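Local structure of RagA protein (Porphyromonas gingivalis, 6SLN) at residues Asn896-Thr899 against Glu904-Val907; Arg876-Asn881 against Met886-Asp891; Met795-Gly800 against Gly820-Thr825. The protein probably takes up peptides across the outer membrane as a TonB-dependent receptor, with a C-terminal beta-barrel and a plug domain. All coordinates share one frame; numbering follows the deposited sequence.

Contact 1. Residues Asn896-Thr899 against Glu904-Val907; sequences NAWT and ETDV
Asn896 meets Thr905 through its backbone: the hydroxyl OG1 of Thr905 donates to the carbonyl O of Asn896 over 2.7 Å. The hydroxyl comes in fairly close to the line of the C=O, at 157°, and somewhat tilted from the carbonyl plane. The amide of Asn896 and the Thr905 side chain run past each other in opposite directions without bonding; OD1 of Asn896 has a weak hydrogen bond from Asn902, between the two segments. At Ala897 the contact turns apolar. CG1 of Val907 reaches in to 3.5 Å from the CA of Ala897 and touches its CB at 4.0 Å, although that methyl leans away from the other segment and also has Leu910 against it.

Thr905 and Val907, which carry the second segment's side, are tied together by an ST turn. OG1 of Thr905 stands anti to its own backbone N (chi1 174°), and from there it accepts from N of Val907, 3.0 Å away, while donating to Asn896. One buried hydroxyl thus joins both segments, neither of them a regular strand, in the long loop between helix 874-879 and strand 921-937, probably one of the extracellular loops of the TonB-dependent barrel.

Trp898 comes next. Its backbone N-H gives a weak hydrogen bond to the carbonyl O of Val907, 3.0 Å long and bent to 128°. The methyl CG2 of Thr905 lies 3.7 Å from the CA of Trp898 and 4.0 Å from its CB, and approaches the indole obliquely. With CG anti to the backbone N, the ring swings out past the Thr905 methyl, where NE1 of Trp898 donates to the backbone O of Lys803; Trp898 also packs on Lys903 and Lys909.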
ATOM      1  N   ASN A 896      41.649 -28.767 -26.437  1.00 50.74           N
ATOM      2  CA  ASN A 896      43.078 -29.053 -26.417  1.00 64.28           C
ATOM      3  C   ASN A 896      43.622 -29.250 -24.997  1.00 63.39           C
ATOM      4  O   ASN A 896      44.804 -28.997 -24.748  1.00 52.46           O
ATOM      5  CB  ASN A 896      43.842 -27.943 -27.139  1.00 62.11           C
ATOM      6  CG  ASN A 896      45.072 -28.468 -27.855  1.00 73.58           C
ATOM      7  OD1 ASN A 896      45.288 -29.679 -27.930  1.00 76.14           O
ATOM      8  ND2 ASN A 896      45.886 -27.562 -28.382  1.00 80.89           N
ATOM      9  N   ALA A 897      42.780 -29.700 -24.065  1.00 64.25           N
ATOM     10  CA  ALA A 897      43.226 -29.978 -22.706  1.00 59.10           C
ATOM     11  C   ALA A 897      44.320 -31.038 -22.695  1.00 58.99           C
ATOM     12  O   ALA A 897      44.386 -31.905 -23.577  1.00 53.21           O
ATOM     13  CB  ALA A 897      42.059 -30.454 -21.844  1.00 58.90           C
ATOM     14  N   TRP A 898      45.164 -30.970 -21.659  1.00 55.98           N
ATOM     15  CA  TRP A 898      46.318 -31.856 -21.535  1.00 56.81           C
ATOM     16  C   TRP A 898      45.871 -33.289 -21.302  1.00 54.36           C
ATOM     17  O   TRP A 898      45.043 -33.562 -20.433  1.00 53.66           O
ATOM     18  CB  TRP A 898      47.212 -31.394 -20.385  1.00 57.94           C
ATOM     19  CG  TRP A 898      48.497 -32.173 -20.168  1.00 55.45           C
ATOM     20  CD1 TRP A 898      49.756 -31.769 -20.501  1.00 60.24           C
ATOM     21  CD2 TRP A 898      48.648 -33.446 -19.515  1.00 56.11           C
ATOM     22  NE1 TRP A 898      50.678 -32.711 -20.116  1.00 62.25           N
ATOM     23  CE2 TRP A 898      50.024 -33.753 -19.514  1.00 57.39           C
ATOM     24  CE3 TRP A 898      47.757 -34.356 -18.941  1.00 55.79           C
ATOM     25  CZ2 TRP A 898      50.529 -34.934 -18.975  1.00 58.36           C
ATOM     26  CZ3 TRP A 898      48.258 -35.532 -18.416  1.00 56.77           C
ATOM     27  CH2 TRP A 898      49.633 -35.808 -18.431  1.00 58.04           C
ATOM     28  N   THR A 899      46.407 -34.200 -22.104  1.00 58.05           N
ATOM     29  CA  THR A 899      46.241 -35.629 -21.915  1.00 59.05           C
ATOM     30  C   THR A 899      47.617 -36.255 -22.032  1.00 69.35           C
ATOM     31  O   THR A 899      48.596 -35.591 -22.374  1.00 72.88           O
ATOM     32  CB  THR A 899      45.255 -36.246 -22.932  1.00 63.74           C
ATOM     33  OG1 THR A 899      45.941 -36.655 -24.125  1.00 66.00           O
ATOM     34  CG2 THR A 899      44.131 -35.256 -23.293  1.00 58.71           C
ATOM     35  N   GLU A 904      51.906 -30.932 -25.640  1.00 77.12           N
ATOM     36  CA  GLU A 904      52.315 -29.575 -25.989  1.00 77.97           C
ATOM     37  C   GLU A 904      51.034 -28.754 -26.045  1.00 76.36           C
ATOM     38  O   GLU A 904      50.436 -28.508 -27.096  1.00 75.28           O
ATOM     39  CB  GLU A 904      53.111 -29.542 -27.286  1.00 82.79           C
ATOM     40  CG  GLU A 904      54.356 -30.435 -27.274  1.00 92.33           C
ATOM     41  CD  GLU A 904      55.246 -30.222 -26.053  1.00103.85           C
ATOM     42  OE1 GLU A 904      55.722 -31.231 -25.479  1.00108.05           O
ATOM     43  OE2 GLU A 904      55.478 -29.052 -25.668  1.00107.86           O
ATOM     44  N   THR A 905      50.589 -28.368 -24.857  1.00 73.61           N
ATOM     45  CA  THR A 905      49.420 -27.530 -24.679  1.00 63.51           C
ATOM     46  C   THR A 905      49.531 -26.855 -23.323  1.00 68.38           C
ATOM     47  O   THR A 905      50.020 -27.453 -22.360  1.00 74.43           O
ATOM     48  CB  THR A 905      48.125 -28.331 -24.753  1.00 54.69           C
ATOM     49  OG1 THR A 905      47.021 -27.472 -24.421  1.00 62.20           O
ATOM     50  CG2 THR A 905      48.168 -29.516 -23.791  1.00 54.94           C
ATOM     51  N   ASP A 906      49.096 -25.605 -23.263  1.00 64.28           N
ATOM     52  CA  ASP A 906      49.032 -24.865 -22.017  1.00 68.11           C
ATOM     53  C   ASP A 906      47.643 -24.940 -21.384  1.00 69.35           C
ATOM     54  O   ASP A 906      47.396 -24.282 -20.369  1.00 79.06           O
ATOM     55  CB  ASP A 906      49.446 -23.415 -22.269  1.00 75.84           C
ATOM     56  CG  ASP A 906      48.606 -22.760 -23.347  1.00 86.53           C
ATOM     57  OD1 ASP A 906      47.955 -23.504 -24.112  1.00 94.02           O
ATOM     58  OD2 ASP A 906      48.591 -21.515 -23.438  1.00 89.32           O
ATOM     59  N   VAL A 907      46.739 -25.731 -21.953  1.00 59.25           N
ATOM     60  CA  VAL A 907      45.400 -25.919 -21.403  1.00 62.35           C
ATOM     61  C   VAL A 907      45.457 -27.073 -20.401  1.00 58.07           C
ATOM     62  O   VAL A 907      45.840 -28.193 -20.786  1.00 61.63           O
ATOM     63  CB  VAL A 907      44.366 -26.189 -22.506  1.00 63.70           C
ATOM     64  CG1 VAL A 907      43.014 -26.535 -21.903  1.00 49.11           C
ATOM     65  CG2 VAL A 907      44.241 -24.979 -23.439  1.00 57.27           C
TER

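Contact 2. Residues Arg876-Asn881 against Met886-Asp891; sequences RYFTEN and MQLNKD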
ATOM      1  N   ARG A 876      34.725 -15.938 -17.440  1.00 41.61           N
ATOM      2  CA  ARG A 876      35.720 -16.910 -17.856  1.00 41.75           C
ATOM      3  C   ARG A 876      35.965 -17.975 -16.793  1.00 42.80           C
ATOM      4  O   ARG A 876      36.500 -19.035 -17.126  1.00 54.86           O
ATOM      5  CB  ARG A 876      37.022 -16.205 -18.267  1.00 40.62           C
ATOM      6  CG  ARG A 876      36.870 -15.400 -19.566  1.00 41.82           C
ATOM      7  CD  ARG A 876      38.157 -14.832 -20.139  1.00 41.59           C
ATOM      8  NE  ARG A 876      39.288 -15.703 -19.865  1.00 42.41           N
ATOM      9  CZ  ARG A 876      40.293 -15.369 -19.059  1.00 56.71           C
ATOM     10  NH1 ARG A 876      40.290 -14.181 -18.468  1.00 59.21           N
ATOM     11  NH2 ARG A 876      41.290 -16.215 -18.829  1.00 50.30           N
ATOM     12  N   TYR A 877      35.539 -17.762 -15.548  1.00 39.41           N
ATOM     13  CA  TYR A 877      35.628 -18.848 -14.576  1.00 49.14           C
ATOM     14  C   TYR A 877      34.688 -19.987 -14.943  1.00 45.17           C
ATOM     15  O   TYR A 877      34.925 -21.133 -14.541  1.00 39.89           O
ATOM     16  CB  TYR A 877      35.334 -18.347 -13.147  1.00 38.94           C
ATOM     17  CG  TYR A 877      35.274 -19.449 -12.106  1.00 39.05           C
ATOM     18  CD1 TYR A 877      34.079 -20.083 -11.789  1.00 39.40           C
ATOM     19  CD2 TYR A 877      36.408 -19.855 -11.444  1.00 41.80           C
ATOM     20  CE1 TYR A 877      34.030 -21.097 -10.844  1.00 40.39           C
ATOM     21  CE2 TYR A 877      36.368 -20.858 -10.489  1.00 42.80           C
ATOM     22  CZ  TYR A 877      35.183 -21.478 -10.197  1.00 42.19           C
ATOM     23  OH  TYR A 877      35.162 -22.477  -9.249  1.00 42.58           O
ATOM     24  N   PHE A 878      33.634 -19.689 -15.699  1.00 43.85           N
ATOM     25  CA  PHE A 878      32.720 -20.701 -16.197  1.00 45.46           C
ATOM     26  C   PHE A 878      33.132 -21.195 -17.577  1.00 45.50           C
ATOM     27  O   PHE A 878      33.242 -22.405 -17.795  1.00 47.69           O
ATOM     28  CB  PHE A 878      31.309 -20.137 -16.225  1.00 49.83           C
ATOM     29  CG  PHE A 878      30.833 -19.729 -14.892  1.00 53.18           C
ATOM     30  CD1 PHE A 878      30.200 -20.641 -14.071  1.00 48.85           C
ATOM     31  CD2 PHE A 878      31.050 -18.432 -14.427  1.00 59.17           C
ATOM     32  CE1 PHE A 878      29.773 -20.270 -12.818  1.00 41.64           C
ATOM     33  CE2 PHE A 878      30.622 -18.046 -13.169  1.00 47.16           C
ATOM     34  CZ  PHE A 878      29.988 -18.964 -12.366  1.00 38.79           C
ATOM     35  N   THR A 879      33.402 -20.274 -18.505  1.00 39.71           N
ATOM     36  CA  THR A 879      33.657 -20.696 -19.875  1.00 45.76           C
ATOM     37  C   THR A 879      34.988 -21.431 -20.042  1.00 48.20           C
ATOM     38  O   THR A 879      35.164 -22.149 -21.029  1.00 49.45           O
ATOM     39  CB  THR A 879      33.618 -19.490 -20.797  1.00 44.96           C
ATOM     40  OG1 THR A 879      34.508 -18.495 -20.284  1.00 52.18           O
ATOM     41  CG2 THR A 879      32.231 -18.941 -20.856  1.00 39.38           C
ATOM     42  N   GLU A 880      35.935 -21.287 -19.118  1.00 48.48           N
ATOM     43  CA  GLU A 880      37.188 -22.025 -19.248  1.00 45.33           C
ATOM     44  C   GLU A 880      37.337 -23.100 -18.179  1.00 42.90           C
ATOM     45  O   GLU A 880      38.426 -23.657 -18.006  1.00 56.85           O
ATOM     46  CB  GLU A 880      38.371 -21.061 -19.242  1.00 43.11           C
ATOM     47  CG  GLU A 880      38.279 -20.087 -20.394  1.00 43.09           C
ATOM     48  CD  GLU A 880      39.352 -19.042 -20.384  1.00 43.47           C
ATOM     49  OE1 GLU A 880      40.340 -19.228 -19.654  1.00 48.87           O
ATOM     50  OE2 GLU A 880      39.208 -18.035 -21.105  1.00 48.23           O
ATOM     51  N   ASN A 881      36.248 -23.429 -17.483  1.00 42.18           N
ATOM     52  CA  ASN A 881      36.283 -24.433 -16.425  1.00 45.02           C
ATOM     53  C   ASN A 881      36.219 -25.842 -17.017  1.00 51.62           C
ATOM     54  O   ASN A 881      35.172 -26.267 -17.528  1.00 51.41           O
ATOM     55  CB  ASN A 881      35.136 -24.202 -15.454  1.00 42.28           C
ATOM     56  CG  ASN A 881      35.292 -24.990 -14.178  1.00 45.63           C
ATOM     57  OD1 ASN A 881      35.675 -26.175 -14.191  1.00 42.27           O
ATOM     58  ND2 ASN A 881      34.977 -24.345 -13.056  1.00 48.14           N
ATOM     59  N   MET A 886      30.076 -28.697 -16.020  1.00 45.30           N
ATOM     60  CA  MET A 886      30.353 -29.334 -17.292  1.00 42.17           C
ATOM     61  C   MET A 886      29.111 -29.457 -18.169  1.00 52.81           C
ATOM     62  O   MET A 886      29.202 -29.996 -19.278  1.00 49.46           O
ATOM     63  CB  MET A 886      30.998 -30.692 -17.042  1.00 44.12           C
ATOM     64  CG  MET A 886      32.343 -30.587 -16.324  1.00 47.26           C
ATOM     65  SD  MET A 886      33.631 -29.875 -17.360  1.00 56.58           S
ATOM     66  CE  MET A 886      33.781 -31.128 -18.641  1.00 44.58           C
ATOM     67  N   GLN A 887      27.963 -28.954 -17.706  1.00 56.79           N
ATOM     68  CA  GLN A 887      26.770 -28.839 -18.531  1.00 39.88           C
ATOM     69  C   GLN A 887      26.721 -27.528 -19.297  1.00 42.05           C
ATOM     70  O   GLN A 887      25.825 -27.339 -20.122  1.00 43.31           O
ATOM     71  CB  GLN A 887      25.513 -28.974 -17.678  1.00 39.20           C
ATOM     72  CG  GLN A 887      25.220 -27.740 -16.832  1.00 38.29           C
ATOM     73  CD  GLN A 887      25.677 -27.906 -15.399  1.00 38.26           C
ATOM     74  OE1 GLN A 887      26.810 -28.340 -15.125  1.00 38.91           O
ATOM     75  NE2 GLN A 887      24.789 -27.575 -14.466  1.00 44.45           N
ATOM     76  N   LEU A 888      27.657 -26.623 -19.053  1.00 42.55           N
ATOM     77  CA  LEU A 888      27.657 -25.336 -19.722  1.00 42.27           C
ATOM     78  C   LEU A 888      28.560 -25.372 -20.940  1.00 43.84           C
ATOM     79  O   LEU A 888      29.604 -26.035 -20.944  1.00 40.57           O
ATOM     80  CB  LEU A 888      28.124 -24.220 -18.791  1.00 40.65           C
ATOM     81  CG  LEU A 888      27.483 -24.205 -17.418  1.00 46.78           C
ATOM     82  CD1 LEU A 888      28.071 -23.070 -16.596  1.00 56.95           C
ATOM     83  CD2 LEU A 888      25.996 -24.052 -17.589  1.00 43.72           C
ATOM     84  N   ASN A 889      28.154 -24.625 -21.965  1.00 39.61           N
ATOM     85  CA  ASN A 889      29.010 -24.446 -23.127  1.00 49.69           C
ATOM     86  C   ASN A 889      30.302 -23.779 -22.686  1.00 47.07           C
ATOM     87  O   ASN A 889      30.294 -22.907 -21.811  1.00 45.93           O
ATOM     88  CB  ASN A 889      28.306 -23.602 -24.188  1.00 46.33           C
ATOM     89  CG  ASN A 889      28.986 -23.672 -25.541  1.00 44.04           C
ATOM     90  OD1 ASN A 889      29.438 -24.743 -25.969  1.00 47.15           O
ATOM     91  ND2 ASN A 889      29.057 -22.531 -26.233  1.00 41.95           N
ATOM     92  N   LYS A 890      31.415 -24.215 -23.277  1.00 41.49           N
ATOM     93  CA  LYS A 890      32.756 -23.826 -22.871  1.00 42.46           C
ATOM     94  C   LYS A 890      33.533 -23.268 -24.055  1.00 46.59           C
ATOM     95  O   LYS A 890      33.160 -23.451 -25.217  1.00 43.90           O
ATOM     96  CB  LYS A 890      33.516 -25.017 -22.273  1.00 42.61           C
ATOM     97  CG  LYS A 890      32.849 -25.640 -21.074  1.00 42.12           C
ATOM     98  CD  LYS A 890      33.104 -24.817 -19.811  1.00 41.56           C
ATOM     99  CE  LYS A 890      32.174 -25.230 -18.669  1.00 41.97           C
ATOM    100  NZ  LYS A 890      32.218 -26.682 -18.303  1.00 45.35           N
ATOM    101  N   ASP A 891      34.629 -22.586 -23.737  1.00 42.83           N
ATOM    102  CA  ASP A 891      35.552 -22.099 -24.753  1.00 49.18           C
ATOM    103  C   ASP A 891      36.204 -23.261 -25.510  1.00 52.72           C
ATOM    104  O   ASP A 891      36.600 -24.268 -24.911  1.00 52.07           O
ATOM    105  CB  ASP A 891      36.620 -21.225 -24.098  1.00 49.09           C
ATOM    106  CG  ASP A 891      37.507 -20.529 -25.101  1.00 51.09           C
ATOM    107  OD1 ASP A 891      38.110 -21.229 -25.947  1.00 58.78           O
ATOM    108  OD2 ASP A 891      37.619 -19.281 -25.030  1.00 44.07           O
TER
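Thr879 and Asp891 join the two backbones at the tight part of the contact: the N of Asp891 donates to the O of Thr879, 2.8 Å away. Lys890 packs beside this bond. Its chain bends about CB-CG and again about CD-CE (chi2 -79°, chi4 56°), which lays CE against the O of Phe878 and carries NZ to the O of Asn881 at 3.1 Å, almost in line with that carbonyl. The buried ammonium thus binds the carbonyls of Asn881, just past the helix, and Leu885, in the connecting loop; its charge may suit the negative end of the helix dipole. Also buried, Phe878 CD1 lightly touches Leu888 CD1 at 4.1 Å, with the rings of Tyr385 and Phe392 joining Phe878.

The partly exposed margin is looser. OE2 of Glu880 and OD2 of Asp891 lie 4.4 Å apart, like charges; Arg876 grips Glu880 side-on through NE and NH2, probably easing this, and OD1 of Asp891 accepts from Met893 N. Met886 brings only its SD near Asn881 O, at 3.9 Å.

A loop has folded back here against the C-terminal end of helix 874-879, whose Tyr877 and Phe878 pack on the bound peptide, as expected of the ligand-binding side of a TonB-dependent transporter.

Contact 3. Residues Met795-Gly800 against Gly820-Thr825; sequences MAEYAG and GNKVTT
Ala799 and Thr824 meet methyl to methyl in a surface contact between two strands that are not hydrogen-bonded neighbours: strand 807-812 runs between them in an antiparallel sheet. Both flanking strands pair antiparallel with that middle one and so run in the same direction, and matched side chains on one face lean toward each other over it. CB of Ala799 is 4.2 Å from CG2 of Thr824. The CA atoms of Ala799 and Thr824 are 7.2 Å apart, a short separation that fits a curled sheet.

Two residues back along each strand, Glu797 and Lys822 face each other the same way. Their approach is loose: OE1 of Glu797 lies 4.3 Å from CE of Lys822 but 4.9 Å from NZ, too far for a salt bridge, so any attraction at this surface is probably weak. A double bend of the lysine at chi3 and chi4 leaves CE, not NZ, nearest the carboxylate.

On the middle strand, Tyr811 touches both Ala799 and Lys822. Backbone bonds pair Glu797 with Tyr811, Ala799 with Leu809, and Val823 with Val812, while strand 833-836 takes another side of strand 792-802 through Met795 and Thr834.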
ATOM      1  N   MET A 795      45.593 -11.794  -5.323  1.00 54.99           N
ATOM      2  CA  MET A 795      45.352 -13.143  -5.823  1.00 55.37           C
ATOM      3  C   MET A 795      46.684 -13.863  -5.954  1.00 57.53           C
ATOM      4  O   MET A 795      47.755 -13.254  -5.869  1.00 54.60           O
ATOM      5  CB  MET A 795      44.626 -13.132  -7.169  1.00 53.82           C
ATOM      6  CG  MET A 795      45.231 -12.195  -8.199  1.00 51.84           C
ATOM      7  SD  MET A 795      44.033 -11.790  -9.482  1.00 53.04           S
ATOM      8  CE  MET A 795      42.979 -10.606  -8.667  1.00 54.14           C
ATOM      9  N   ALA A 796      46.599 -15.177  -6.146  1.00 54.43           N
ATOM     10  CA  ALA A 796      47.778 -15.932  -6.532  1.00 56.59           C
ATOM     11  C   ALA A 796      48.186 -15.538  -7.944  1.00 50.81           C
ATOM     12  O   ALA A 796      47.366 -15.068  -8.737  1.00 51.81           O
ATOM     13  CB  ALA A 796      47.512 -17.433  -6.455  1.00 60.02           C
ATOM     14  N   GLU A 797      49.474 -15.692  -8.240  1.00 54.83           N
ATOM     15  CA  GLU A 797      50.001 -15.423  -9.574  1.00 62.10           C
ATOM     16  C   GLU A 797      50.040 -16.736 -10.344  1.00 65.40           C
ATOM     17  O   GLU A 797      50.877 -17.602 -10.069  1.00 71.37           O
ATOM     18  CB  GLU A 797      51.380 -14.778  -9.502  1.00 71.54           C
ATOM     19  CG  GLU A 797      51.382 -13.490  -8.700  1.00 79.22           C
ATOM     20  CD  GLU A 797      52.631 -12.663  -8.917  1.00 89.87           C
ATOM     21  OE1 GLU A 797      53.618 -13.186  -9.487  1.00 97.87           O
ATOM     22  OE2 GLU A 797      52.621 -11.485  -8.510  1.00 89.85           O
ATOM     23  N   TYR A 798      49.112 -16.881 -11.290  1.00 69.34           N
ATOM     24  CA  TYR A 798      49.015 -18.071 -12.124  1.00 61.00           C
ATOM     25  C   TYR A 798      50.284 -18.239 -12.940  1.00 64.83           C
ATOM     26  O   TYR A 798      50.746 -17.291 -13.578  1.00 69.30           O
ATOM     27  CB  TYR A 798      47.799 -17.948 -13.050  1.00 47.25           C
ATOM     28  CG  TYR A 798      47.558 -19.182 -13.876  1.00 50.75           C
ATOM     29  CD1 TYR A 798      47.067 -20.341 -13.296  1.00 47.48           C
ATOM     30  CD2 TYR A 798      47.841 -19.197 -15.240  1.00 50.45           C
ATOM     31  CE1 TYR A 798      46.863 -21.475 -14.045  1.00 47.87           C
ATOM     32  CE2 TYR A 798      47.630 -20.320 -15.996  1.00 48.51           C
ATOM     33  CZ  TYR A 798      47.143 -21.454 -15.392  1.00 48.38           C
ATOM     34  OH  TYR A 798      46.933 -22.587 -16.136  1.00 55.72           O
ATOM     35  N   ALA A 799      50.866 -19.438 -12.910  1.00 73.77           N
ATOM     36  CA  ALA A 799      52.071 -19.689 -13.705  1.00 79.67           C
ATOM     37  C   ALA A 799      51.687 -20.337 -15.033  1.00 76.91           C
ATOM     38  O   ALA A 799      51.593 -19.663 -16.067  1.00 80.32           O
ATOM     39  CB  ALA A 799      53.072 -20.563 -12.940  1.00 75.02           C
ATOM     40  N   GLY A 800      51.451 -21.638 -15.016  1.00 62.28           N
ATOM     41  CA  GLY A 800      50.807 -22.274 -16.145  1.00 54.35           C
ATOM     42  C   GLY A 800      50.399 -23.687 -15.805  1.00 51.89           C
ATOM     43  O   GLY A 800      49.732 -23.931 -14.799  1.00 60.25           O
ATOM     44  N   GLY A 820      67.479 -19.541  -9.939  1.00119.09           N
ATOM     45  CA  GLY A 820      67.129 -18.142 -10.099  1.00115.17           C
ATOM     46  C   GLY A 820      65.712 -17.879 -10.571  1.00105.98           C
ATOM     47  O   GLY A 820      65.269 -16.724 -10.525  1.00108.41           O
ATOM     48  N   ASN A 821      64.986 -18.898 -11.023  1.00 94.58           N
ATOM     49  CA  ASN A 821      63.604 -18.704 -11.427  1.00 85.90           C
ATOM     50  C   ASN A 821      62.672 -18.804 -10.220  1.00 83.54           C
ATOM     51  O   ASN A 821      63.005 -19.386  -9.183  1.00 81.30           O
ATOM     52  CB  ASN A 821      63.185 -19.737 -12.473  1.00 82.85           C
ATOM     53  CG  ASN A 821      64.276 -20.043 -13.460  1.00 83.87           C
ATOM     54  OD1 ASN A 821      64.546 -19.253 -14.368  1.00 90.32           O
ATOM     55  ND2 ASN A 821      64.909 -21.206 -13.304  1.00 81.77           N
ATOM     56  N   LYS A 822      61.480 -18.237 -10.378  1.00 82.64           N
ATOM     57  CA  LYS A 822      60.475 -18.300  -9.326  1.00 82.78           C
ATOM     58  C   LYS A 822      60.006 -19.737  -9.106  1.00 77.81           C
ATOM     59  O   LYS A 822      59.999 -20.565 -10.027  1.00 69.42           O
ATOM     60  CB  LYS A 822      59.293 -17.408  -9.680  1.00 80.31           C
ATOM     61  CG  LYS A 822      59.693 -16.028 -10.162  1.00 80.46           C
ATOM     62  CD  LYS A 822      58.477 -15.237 -10.640  1.00 81.05           C
ATOM     63  CE  LYS A 822      57.378 -15.237  -9.596  1.00 80.87           C
ATOM     64  NZ  LYS A 822      57.920 -15.082  -8.203  1.00 85.87           N
ATOM     65  N   VAL A 823      59.631 -20.035  -7.857  1.00 71.40           N
ATOM     66  CA  VAL A 823      59.215 -21.377  -7.464  1.00 65.94           C
ATOM     67  C   VAL A 823      57.738 -21.538  -7.774  1.00 64.31           C
ATOM     68  O   VAL A 823      56.938 -20.620  -7.554  1.00 68.50           O
ATOM     69  CB  VAL A 823      59.493 -21.635  -5.971  1.00 67.79           C
ATOM     70  CG1 VAL A 823      58.888 -22.965  -5.535  1.00 57.50           C
ATOM     71  CG2 VAL A 823      60.982 -21.610  -5.691  1.00 71.58           C
ATOM     72  N   THR A 824      57.374 -22.706  -8.290  1.00 63.31           N
ATOM     73  CA  THR A 824      55.995 -23.023  -8.608  1.00 60.66           C
ATOM     74  C   THR A 824      55.496 -24.129  -7.686  1.00 60.32           C
ATOM     75  O   THR A 824      56.270 -24.843  -7.052  1.00 56.01           O
ATOM     76  CB  THR A 824      55.841 -23.437 -10.086  1.00 61.22           C
ATOM     77  OG1 THR A 824      56.529 -24.669 -10.344  1.00 56.56           O
ATOM     78  CG2 THR A 824      56.385 -22.349 -10.998  1.00 58.28           C
ATOM     79  N   THR A 825      54.177 -24.255  -7.604  1.00 60.61           N
ATOM     80  CA  THR A 825      53.593 -25.352  -6.856  1.00 60.10           C
ATOM     81  C   THR A 825      52.326 -25.805  -7.568  1.00 59.16           C
ATOM     82  O   THR A 825      51.656 -25.007  -8.234  1.00 56.19           O
ATOM     83  CB  THR A 825      53.301 -24.940  -5.408  1.00 55.90           C
ATOM     84  OG1 THR A 825      52.824 -26.071  -4.683  1.00 58.89           O
ATOM     85  CG2 THR A 825      52.253 -23.837  -5.353  1.00 52.31           C
TER

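Along the chain contact 3 comes first, then contact 2, then contact 1, each closing before the next opens. All three lie on the same side of the chain's centre. Contact 1 and the second segment of contact 2 lie in the long loop after helix 874-879, which supplies the first segment of contact 2; the two centres are 16 Å apart and nearest atoms about 7 Å. Contact 3 belongs to the small antiparallel sheet of an earlier loop region, between barrel strands 752-764 and 844-853; its centre lies 19 Å from that of contact 1 and 24 Å from that of contact 2. None touches another directly, but Trp898 bonds Lys803, which follows strand 792-802, linking the two loop regions beyond the barrel.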